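Local structure of PbSGBP-B lipoprotein (Prevotella bryantii B14, 6D2Y) at residues Met138-Ala143 and Thr252-Asn257; Ala212-Met217 and Ser312-Met317; Asp244-Ser249 and Ile261-Val266. The protein probably binds polysaccharides at the cell surface, as a glycan-binding lipoprotein of a polysaccharide utilization locus. All blocks are in the same frame, centred on the assembly; numbering follows the deposited sequence.

Interaction 1: Met138-Ala143 and Thr252-Asn257. With MG (magnesium ion), chain B.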
loop_
_atom_site.group_PDB
_atom_site.type_symbol
_atom_site.label_atom_id
_atom_site.label_comp_id
_atom_site.label_asym_id
_atom_site.label_seq_id
_atom_site.Cartn_x
_atom_site.Cartn_y
_atom_site.Cartn_z
HETATM N N MSE A 138 -2.165 3.814 4.880
HETATM C CA MSE A 138 -2.584 4.817 5.839
HETATM C C MSE A 138 -2.599 6.136 5.073
HETATM O O MSE A 138 -1.745 6.357 4.211
HETATM C CB MSE A 138 -1.632 4.870 7.038
HETATM C CG MSE A 138 -2.262 5.391 8.309
HETATM SE SE MSE A 138 -0.983 6.197 9.528
HETATM C CE MSE A 138 -0.755 4.792 10.805
ATOM N N SER A 139 -3.573 7.001 5.366
ATOM C CA SER A 139 -3.733 8.230 4.591
ATOM C C SER A 139 -2.479 9.093 4.661
ATOM O O SER A 139 -1.957 9.542 3.635
ATOM C CB SER A 139 -4.947 9.010 5.089
ATOM O OG SER A 139 -4.776 9.407 6.438
ATOM N N ASN A 140 -1.982 9.339 5.871
ATOM C CA ASN A 140 -0.739 10.084 6.067
ATOM C C ASN A 140 -0.005 9.404 7.214
ATOM O O ASN A 140 -0.369 9.580 8.379
ATOM C CB ASN A 140 -1.012 11.550 6.380
ATOM C CG ASN A 140 0.261 12.353 6.629
ATOM O OD1 ASN A 140 1.371 11.823 6.592
ATOM N ND2 ASN A 140 0.096 13.647 6.877
ATOM N N GLU A 141 1.027 8.634 6.886
ATOM C CA GLU A 141 1.825 8.008 7.929
ATOM C C GLU A 141 2.540 9.033 8.802
ATOM O O GLU A 141 3.021 8.674 9.884
ATOM C CB GLU A 141 2.835 7.051 7.303
ATOM C CG GLU A 141 2.162 5.979 6.472
ATOM C CD GLU A 141 3.141 5.033 5.813
ATOM O OE1 GLU A 141 4.356 5.143 6.084
ATOM O OE2 GLU A 141 2.695 4.182 5.019
ATOM N N TRP A 142 2.634 10.294 8.357
ATOM C CA TRP A 142 3.229 11.373 9.139
ATOM C C TRP A 142 2.193 12.405 9.581
ATOM O O TRP A 142 2.477 13.603 9.636
ATOM C CB TRP A 142 4.360 12.022 8.346
ATOM C CG TRP A 142 5.635 11.206 8.352
ATOM C CD1 TRP A 142 5.780 9.908 7.959
ATOM C CD2 TRP A 142 6.933 11.640 8.781
ATOM N NE1 TRP A 142 7.087 9.508 8.104
ATOM C CE2 TRP A 142 7.815 10.554 8.609
ATOM C CE3 TRP A 142 7.434 12.841 9.288
ATOM C CZ2 TRP A 142 9.167 10.635 8.926
ATOM C CZ3 TRP A 142 8.767 12.919 9.603
ATOM C CH2 TRP A 142 9.622 11.825 9.422
ATOM N N ALA A 143 1.008 11.938 9.954
ATOM C CA ALA A 143 -0.060 12.842 10.353
ATOM C C ALA A 143 0.216 13.426 11.729
ATOM O O ALA A 143 0.592 12.711 12.662
ATOM C CB ALA A 143 -1.402 12.114 10.357
ATOM N N THR A 252 3.515 25.413 5.232
ATOM C CA THR A 252 2.923 24.229 4.625
ATOM C C THR A 252 3.743 22.967 4.858
ATOM O O THR A 252 3.381 21.910 4.330
ATOM C CB THR A 252 2.742 24.446 3.120
ATOM O OG1 THR A 252 3.975 24.148 2.441
ATOM C CG2 THR A 252 2.342 25.883 2.830
ATOM N N SER A 253 4.833 23.054 5.618
ATOM C CA SER A 253 5.721 21.914 5.793
ATOM C C SER A 253 5.040 20.797 6.574
ATOM O O SER A 253 4.301 21.042 7.532
ATOM C CB SER A 253 6.997 22.340 6.518
ATOM O OG SER A 253 7.925 22.935 5.630
ATOM N N LEU A 254 5.295 19.559 6.154
ATOM C CA LEU A 254 4.911 18.404 6.955
ATOM C C LEU A 254 5.901 18.185 8.091
ATOM O O LEU A 254 5.505 17.989 9.245
ATOM C CB LEU A 254 4.829 17.161 6.070
ATOM C CG LEU A 254 4.776 15.816 6.791
ATOM C CD1 LEU A 254 3.396 15.586 7.391
ATOM C CD2 LEU A 254 5.158 14.694 5.845
ATOM N N SER A 255 7.196 18.218 7.775
ATOM C CA SER A 255 8.238 18.090 8.788
ATOM C C SER A 255 9.516 18.678 8.191
ATOM O O SER A 255 10.169 18.030 7.367
ATOM C CB SER A 255 8.435 16.644 9.210
ATOM O OG SER A 255 9.414 16.548 10.229
ATOM N N GLY A 256 9.851 19.896 8.607
ATOM C CA GLY A 256 11.063 20.527 8.115
ATOM C C GLY A 256 10.989 20.790 6.624
ATOM O O GLY A 256 9.926 21.093 6.068
ATOM N N ASN A 257 12.136 20.661 5.963
ATOM C CA ASN A 257 12.223 20.951 4.541
ATOM C C ASN A 257 11.438 19.936 3.722
ATOM O O ASN A 257 11.299 18.769 4.095
ATOM C CB ASN A 257 13.681 20.954 4.078
ATOM C CG ASN A 257 14.456 22.142 4.601
ATOM O OD1 ASN A 257 13.917 23.238 4.737
ATOM N ND2 ASN A 257 15.731 21.929 4.903
HETATM MG MG MG B . 11.309 16.941 5.746
HETATM O O HOH W 1 11.041 15.305 6.894
#

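Interaction 2: Ala212-Met217 and Ser312-Met317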
loop_
_atom_site.group_PDB
_atom_site.type_symbol
_atom_site.label_atom_id
_atom_site.label_comp_id
_atom_site.label_asym_id
_atom_site.label_seq_id
_atom_site.Cartn_x
_atom_site.Cartn_y
_atom_site.Cartn_z
ATOM N N ALA A 212 0.319 -3.864 10.422
ATOM C CA ALA A 212 0.244 -2.888 9.351
ATOM C C ALA A 212 1.599 -2.754 8.658
ATOM O O ALA A 212 2.646 -2.862 9.303
ATOM C CB ALA A 212 -0.190 -1.533 9.897
ATOM N N PRO A 213 1.606 -2.518 7.344
ATOM C CA PRO A 213 2.883 -2.356 6.634
ATOM C C PRO A 213 3.445 -0.950 6.750
ATOM O O PRO A 213 4.025 -0.429 5.794
ATOM C CB PRO A 213 2.515 -2.691 5.186
ATOM C CG PRO A 213 1.092 -2.252 5.072
ATOM C CD PRO A 213 0.458 -2.517 6.420
ATOM N N PHE A 214 3.278 -0.325 7.912
ATOM C CA PHE A 214 3.776 1.025 8.122
ATOM C C PHE A 214 3.860 1.296 9.614
ATOM O O PHE A 214 3.254 0.595 10.428
ATOM C CB PHE A 214 2.888 2.069 7.434
ATOM C CG PHE A 214 1.411 1.830 7.611
ATOM C CD1 PHE A 214 0.797 2.035 8.838
ATOM C CD2 PHE A 214 0.634 1.402 6.545
ATOM C CE1 PHE A 214 -0.559 1.815 8.997
ATOM C CE2 PHE A 214 -0.721 1.181 6.700
ATOM C CZ PHE A 214 -1.318 1.389 7.927
ATOM N N GLN A 215 4.620 2.331 9.958
ATOM C CA GLN A 215 4.747 2.793 11.328
ATOM C C GLN A 215 4.406 4.276 11.379
ATOM O O GLN A 215 4.426 4.974 10.363
ATOM C CB GLN A 215 6.160 2.551 11.883
ATOM C CG GLN A 215 6.559 1.086 11.948
ATOM C CD GLN A 215 7.959 0.886 12.499
ATOM O OE1 GLN A 215 8.794 1.789 12.452
ATOM N NE2 GLN A 215 8.220 -0.303 13.029
ATOM N N TYR A 216 4.086 4.752 12.578
ATOM C CA TYR A 216 3.797 6.168 12.764
ATOM C C TYR A 216 5.092 6.972 12.708
ATOM O O TYR A 216 6.063 6.624 13.384
ATOM C CB TYR A 216 3.101 6.385 14.106
ATOM C CG TYR A 216 2.679 7.812 14.333
ATOM C CD1 TYR A 216 2.063 8.539 13.323
ATOM C CD2 TYR A 216 2.922 8.445 15.543
ATOM C CE1 TYR A 216 1.677 9.847 13.520
ATOM C CE2 TYR A 216 2.543 9.758 15.749
ATOM C CZ TYR A 216 1.923 10.454 14.731
ATOM O OH TYR A 216 1.540 11.762 14.922
HETATM N N MSE A 217 5.105 8.053 11.923
HETATM C CA MSE A 217 6.335 8.820 11.657
HETATM C C MSE A 217 7.408 7.914 11.069
HETATM O O MSE A 217 8.566 8.018 11.454
HETATM C CB MSE A 217 6.900 9.471 12.928
HETATM C CG MSE A 217 5.991 10.471 13.672
HETATM SE SE MSE A 217 5.617 12.245 12.913
HETATM C CE MSE A 217 3.708 12.280 12.533
ATOM N N SER A 312 9.037 -1.440 -0.995
ATOM C CA SER A 312 8.299 -0.401 -1.693
ATOM C C SER A 312 8.944 0.951 -1.438
ATOM O O SER A 312 9.498 1.202 -0.365
ATOM C CB SER A 312 6.828 -0.356 -1.250
ATOM O OG SER A 312 6.163 -1.571 -1.545
ATOM N N LEU A 313 8.862 1.822 -2.441
ATOM C CA LEU A 313 9.242 3.218 -2.288
ATOM C C LEU A 313 8.049 3.999 -1.752
ATOM O O LEU A 313 6.935 3.879 -2.275
ATOM C CB LEU A 313 9.710 3.801 -3.622
ATOM C CG LEU A 313 10.167 5.261 -3.628
ATOM C CD1 LEU A 313 11.620 5.390 -3.185
ATOM C CD2 LEU A 313 9.966 5.864 -5.008
ATOM N N LYS A 314 8.279 4.787 -0.702
ATOM C CA LYS A 314 7.229 5.569 -0.066
ATOM C C LYS A 314 7.695 7.005 0.113
ATOM O O LYS A 314 8.894 7.275 0.233
ATOM C CB LYS A 314 6.831 4.991 1.301
ATOM C CG LYS A 314 5.773 3.905 1.254
ATOM C CD LYS A 314 5.344 3.527 2.662
ATOM C CE LYS A 314 4.317 2.415 2.656
ATOM N NZ LYS A 314 4.025 1.933 4.033
ATOM N N PHE A 315 6.728 7.920 0.135
ATOM C CA PHE A 315 6.978 9.335 0.373
ATOM C C PHE A 315 5.647 10.011 0.671
ATOM O O PHE A 315 4.583 9.512 0.298
ATOM C CB PHE A 315 7.672 10.007 -0.822
ATOM C CG PHE A 315 6.865 9.988 -2.096
ATOM C CD1 PHE A 315 6.976 8.932 -2.988
ATOM C CD2 PHE A 315 6.011 11.038 -2.410
ATOM C CE1 PHE A 315 6.242 8.917 -4.164
ATOM C CE2 PHE A 315 5.275 11.026 -3.581
ATOM C CZ PHE A 315 5.392 9.965 -4.459
ATOM N N GLU A 316 5.723 11.151 1.351
ATOM C CA GLU A 316 4.563 11.997 1.580
ATOM C C GLU A 316 4.531 13.110 0.540
ATOM O O GLU A 316 5.572 13.626 0.125
ATOM C CB GLU A 316 4.577 12.591 2.991
ATOM C CG GLU A 316 3.942 11.700 4.051
ATOM C CD GLU A 316 4.824 10.526 4.437
ATOM O OE1 GLU A 316 6.039 10.731 4.624
ATOM O OE2 GLU A 316 4.304 9.397 4.560
HETATM N N MSE A 317 3.324 13.476 0.123
HETATM C CA MSE A 317 3.149 14.363 -1.023
HETATM C C MSE A 317 2.015 15.363 -0.815
HETATM O O MSE A 317 0.947 15.017 -0.306
HETATM C CB MSE A 317 2.897 13.522 -2.280
HETATM C CG MSE A 317 2.646 14.283 -3.577
HETATM SE SE MSE A 317 2.175 12.972 -4.942
HETATM C CE MSE A 317 2.247 14.026 -6.555
#

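Interaction 3: Asp244-Ser249 and Ile261-Val266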
loop_
_atom_site.group_PDB
_atom_site.type_symbol
_atom_site.label_atom_id
_atom_site.label_comp_id
_atom_site.label_asym_id
_atom_site.label_seq_id
_atom_site.Cartn_x
_atom_site.Cartn_y
_atom_site.Cartn_z
ATOM N N ASP A 244 18.448 21.806 -10.419
ATOM C CA ASP A 244 18.205 21.849 -8.985
ATOM C C ASP A 244 16.767 22.253 -8.692
ATOM O O ASP A 244 16.222 23.170 -9.314
ATOM C CB ASP A 244 19.166 22.830 -8.314
ATOM C CG ASP A 244 20.599 22.636 -8.754
ATOM O OD1 ASP A 244 21.044 21.473 -8.839
ATOM O OD2 ASP A 244 21.285 23.648 -9.012
ATOM N N ARG A 245 16.158 21.573 -7.727
ATOM C CA ARG A 245 14.774 21.815 -7.362
ATOM C C ARG A 245 14.695 22.559 -6.036
ATOM O O ARG A 245 15.635 22.562 -5.236
ATOM C CB ARG A 245 13.993 20.499 -7.280
ATOM C CG ARG A 245 13.840 19.790 -8.615
ATOM C CD ARG A 245 12.587 20.239 -9.358
ATOM N NE ARG A 245 12.693 21.605 -9.866
ATOM C CZ ARG A 245 13.323 21.939 -10.987
ATOM N NH1 ARG A 245 13.911 21.008 -11.728
ATOM N NH2 ARG A 245 13.365 23.208 -11.371
ATOM N N ILE A 246 13.549 23.205 -5.822
ATOM C CA ILE A 246 13.307 23.926 -4.580
ATOM C C ILE A 246 13.314 22.953 -3.412
ATOM O O ILE A 246 12.669 21.898 -3.456
ATOM C CB ILE A 246 11.976 24.688 -4.662
ATOM C CG1 ILE A 246 12.027 25.742 -5.771
ATOM C CG2 ILE A 246 11.640 25.320 -3.323
ATOM C CD1 ILE A 246 10.764 26.569 -5.881
ATOM N N ILE A 247 14.053 23.300 -2.363
ATOM C CA ILE A 247 14.065 22.550 -1.111
ATOM C C ILE A 247 14.000 23.583 0.007
ATOM O O ILE A 247 14.970 24.315 0.235
ATOM C CB ILE A 247 15.308 21.658 -0.958
ATOM C CG1 ILE A 247 15.496 20.771 -2.195
ATOM C CG2 ILE A 247 15.200 20.808 0.298
ATOM C CD1 ILE A 247 16.368 19.551 -1.962
ATOM N N GLN A 248 12.863 23.656 0.691
ATOM C CA GLN A 248 12.636 24.709 1.671
ATOM C C GLN A 248 11.627 24.217 2.697
ATOM O O GLN A 248 11.055 23.131 2.570
ATOM C CB GLN A 248 12.136 25.990 1.003
ATOM C CG GLN A 248 10.776 25.823 0.340
ATOM C CD GLN A 248 10.418 26.980 -0.566
ATOM O OE1 GLN A 248 11.251 27.840 -0.849
ATOM N NE2 GLN A 248 9.175 27.007 -1.028
ATOM N N SER A 249 11.408 25.045 3.715
ATOM C CA SER A 249 10.422 24.772 4.748
ATOM C C SER A 249 9.682 26.056 5.083
ATOM O O SER A 249 10.284 27.134 5.123
ATOM C CB SER A 249 11.073 24.201 6.014
ATOM O OG SER A 249 11.806 25.199 6.699
ATOM N N ILE A 261 8.376 20.102 -6.821
ATOM C CA ILE A 261 8.412 20.000 -8.274
ATOM C C ILE A 261 7.358 20.941 -8.838
ATOM O O ILE A 261 6.198 20.915 -8.406
ATOM C CB ILE A 261 8.169 18.553 -8.738
ATOM C CG1 ILE A 261 9.228 17.612 -8.159
ATOM C CG2 ILE A 261 8.146 18.469 -10.254
ATOM C CD1 ILE A 261 8.995 16.157 -8.507
ATOM N N GLY A 262 7.755 21.773 -9.796
ATOM C CA GLY A 262 6.866 22.782 -10.329
ATOM C C GLY A 262 6.768 23.990 -9.414
ATOM O O GLY A 262 7.327 24.037 -8.317
ATOM N N ASN A 263 6.034 24.991 -9.888
ATOM C CA ASN A 263 5.844 26.223 -9.135
ATOM C C ASN A 263 4.610 26.931 -9.674
ATOM O O ASN A 263 4.009 26.510 -10.664
ATOM C CB ASN A 263 7.082 27.125 -9.212
ATOM C CG ASN A 263 7.242 28.001 -7.982
ATOM O OD1 ASN A 263 6.341 28.090 -7.145
ATOM N ND2 ASN A 263 8.394 28.653 -7.867
ATOM N N THR A 264 4.239 28.018 -9.001
ATOM C CA THR A 264 3.040 28.756 -9.370
ATOM C C THR A 264 3.200 29.377 -10.752
ATOM O O THR A 264 4.178 30.083 -11.017
ATOM C CB THR A 264 2.746 29.841 -8.336
ATOM O OG1 THR A 264 3.007 29.332 -7.022
ATOM C CG2 THR A 264 1.290 30.281 -8.426
ATOM N N GLY A 265 2.236 29.112 -11.631
ATOM C CA GLY A 265 2.238 29.681 -12.962
ATOM C C GLY A 265 3.130 28.989 -13.970
ATOM O O GLY A 265 3.136 29.392 -15.140
ATOM N N VAL A 266 3.883 27.970 -13.564
ATOM C CA VAL A 266 4.739 27.226 -14.483
ATOM C C VAL A 266 3.871 26.205 -15.212
ATOM O O VAL A 266 3.357 25.265 -14.603
ATOM C CB VAL A 266 5.899 26.547 -13.749
ATOM C CG1 VAL A 266 6.896 25.980 -14.747
ATOM C CG2 VAL A 266 6.577 27.535 -12.817
#

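Interaction 1: Met138-Ala143 and Thr252-Asn257
Leu254 drives both of its methyl groups against Trp142, and here the two loops meet most tightly. Its CD1 comes to 3.1 Å from Trp142 O, close for a carbon against a carbonyl oxygen, while Leu254 CD2 rests 3.7 Å from Trp142 CB. The side chain is thus wedged between Trp142 CB and Trp142 O, at the root of the tryptophan side chain. Asn140 passes alongside in the opposite direction, with its ND2 3.9 Å from Leu254 CD1. No hydrogen bond crosses this part of the contact, and Glu316 and Trp392 add further packing round Leu254.

The Asn140 amide is held by its own loop. Asn140 OD1 accepts from the backbone N of Trp142 at 2.7 Å, closing an Asx turn; the bond is bent, with the donor 47° above the carbonyl plane. The same residues begin a type I turn from Asn140 to Ala143, whose closing backbone bond is weak. This turn lies between strands 134-138 and 148-154, in the IPT/TIG region, whereas 252-257 is a loop of the glycan-binding region, so the contact joins the two.

Toward the outer end of the indole the fit is looser and partly exposed. Trp142 CG lies beside the backbone N, anti to the carbonyl carbon (chi1 -78°), and the six-membered ring runs out to Ser255, whose OG lies in the ring plane, 3.7 Å from the edge atom CZ3. The indole nitrogen finds its polar partner in Asp218. The carbonyl of Ser255 binds the magnesium ion, with O at 2.3 Å from the metal, and Asn257 O binds at 2.5 Å. A water, Asp225, Asp227 and Asp452 complete the site.

Interaction 2: Ala212-Met217 and Ser312-Met317
The backbones of Phe214 and Lys314 stay well apart, with their CA atoms 10.0 Å from each other, where the chain has just turned a corner at Pro213 beside strand 312-317; they are not paired as neighbouring strands, and a single long side chain bridges the distance. Lys314 leaves its strand with CG beside the backbone N (chi1 -86°) and runs fully extended from there, which carries NZ all the way to the other segment. There NZ donates to Pro213 O at 2.9 Å. It approaches the oxygen at a C=O...N angle of 143°, tilted 30° from the carbonyl plane.

The ammonium group also lies 3.6 Å from Phe214 CB. It sits at the edge of the phenyl ring, near its plane, so this is lateral packing and not a cation-pi stack. Phe214 points its ring away from the lysine, and one face is covered by Ala212 CB, 3.5 Å above the plane and offset toward the rim. Val135 and Met138 of strand 134-138 pack against the same phenylalanine, joining strand 208-215 to a strand of another IPT/TIG sheet.

Glu141 is the stronger partner of Lys314, through a salt bridge from its OE2, and its OE1 makes a second salt bridge, to Arg455. Thus a buried ammonium group has one neutral carbonyl and one carboxylate as acceptors. The negative charge of Glu141 would favour the protonated lysine. Since Glu316 pairs with Arg455 in turn, the buried charges at the junction of the two regions would probably balance as a group.

Interaction 3: Asp244-Ser249 and Ile261-Val266
Ile246 and Asn263 cross at about a right angle, the CD1 methyl of the isoleucine coming to 3.7 Å from Asn263 ND2. The isoleucine owes that reach to a straight outer arm: CG1 lies beside the backbone N, and CD1 continues anti to CA (chi2 -178°). Asn263 brings the amino side of its amide to the methyl, while the oxygen side is engaged within its own loop. Asn263 OD1 accepts from Thr264 N at 2.8 Å, the donor lying nearly broadside to the C=O bond (96°) and off the carbonyl plane, and takes a weak second bond from Gln260. These bonds limit how the amide can turn.

Strands 246-248 and 258-261 form an antiparallel pair joined by a long loop, with backbone bonds linking Ile246 to Gln260 and Gln248 to Tyr258. The contact lies at the open end of this hairpin, where the second chain leaves through Gly262, whose phi is positive, and enters a type II turn from Asn263 to Val266. That turn is closed by Val266 N to Asn263 O at 3.2 Å and has Gly265 at its third position.

Before the turn, at the end of strand 258-261, Arg245 packs its aliphatic stem on Ile261. Its CD lies 4.3 Å from Ile261 CA and 4.4 Å from Ile261 CG1, a loose contact. The chain is folded rather than stretched, bending at CG (chi2 -89°) and again at CD, so the stem passes Ile261 while the guanidinium carries on to Ser279, whose carbonyl accepts from NH1. Ile261 itself packs against Ile426 and Leu428 of strand 423-428, in the facing sheet of the beta sandwich. Arg245, Ile246 and Asn263 also touch a crystal neighbour.

Along the chain the segments run 138-143, 212-217, 244-249, 252-257, 261-266 and 312-317, so interaction 1 alternates with both of the others, while interaction 3 falls wholly between the two halves of interaction 2. Interactions 1 and 2, about 10 Å apart centre to centre, both lie at the junction between the IPT/TIG and glycan-binding regions, where Glu141 of one contact meets Lys314 of the other. Interaction 3 lies within the glycan-binding region, its centre about 18 Å from that of interaction 1 and about 23 Å from that of interaction 2. Its hairpin loop carries segment 252-257, and Asn257 packs on Ser249. The magnesium-bearing loop thus connects the domain junction to the hairpin, and interactions 2 and 3 reach the same sheet.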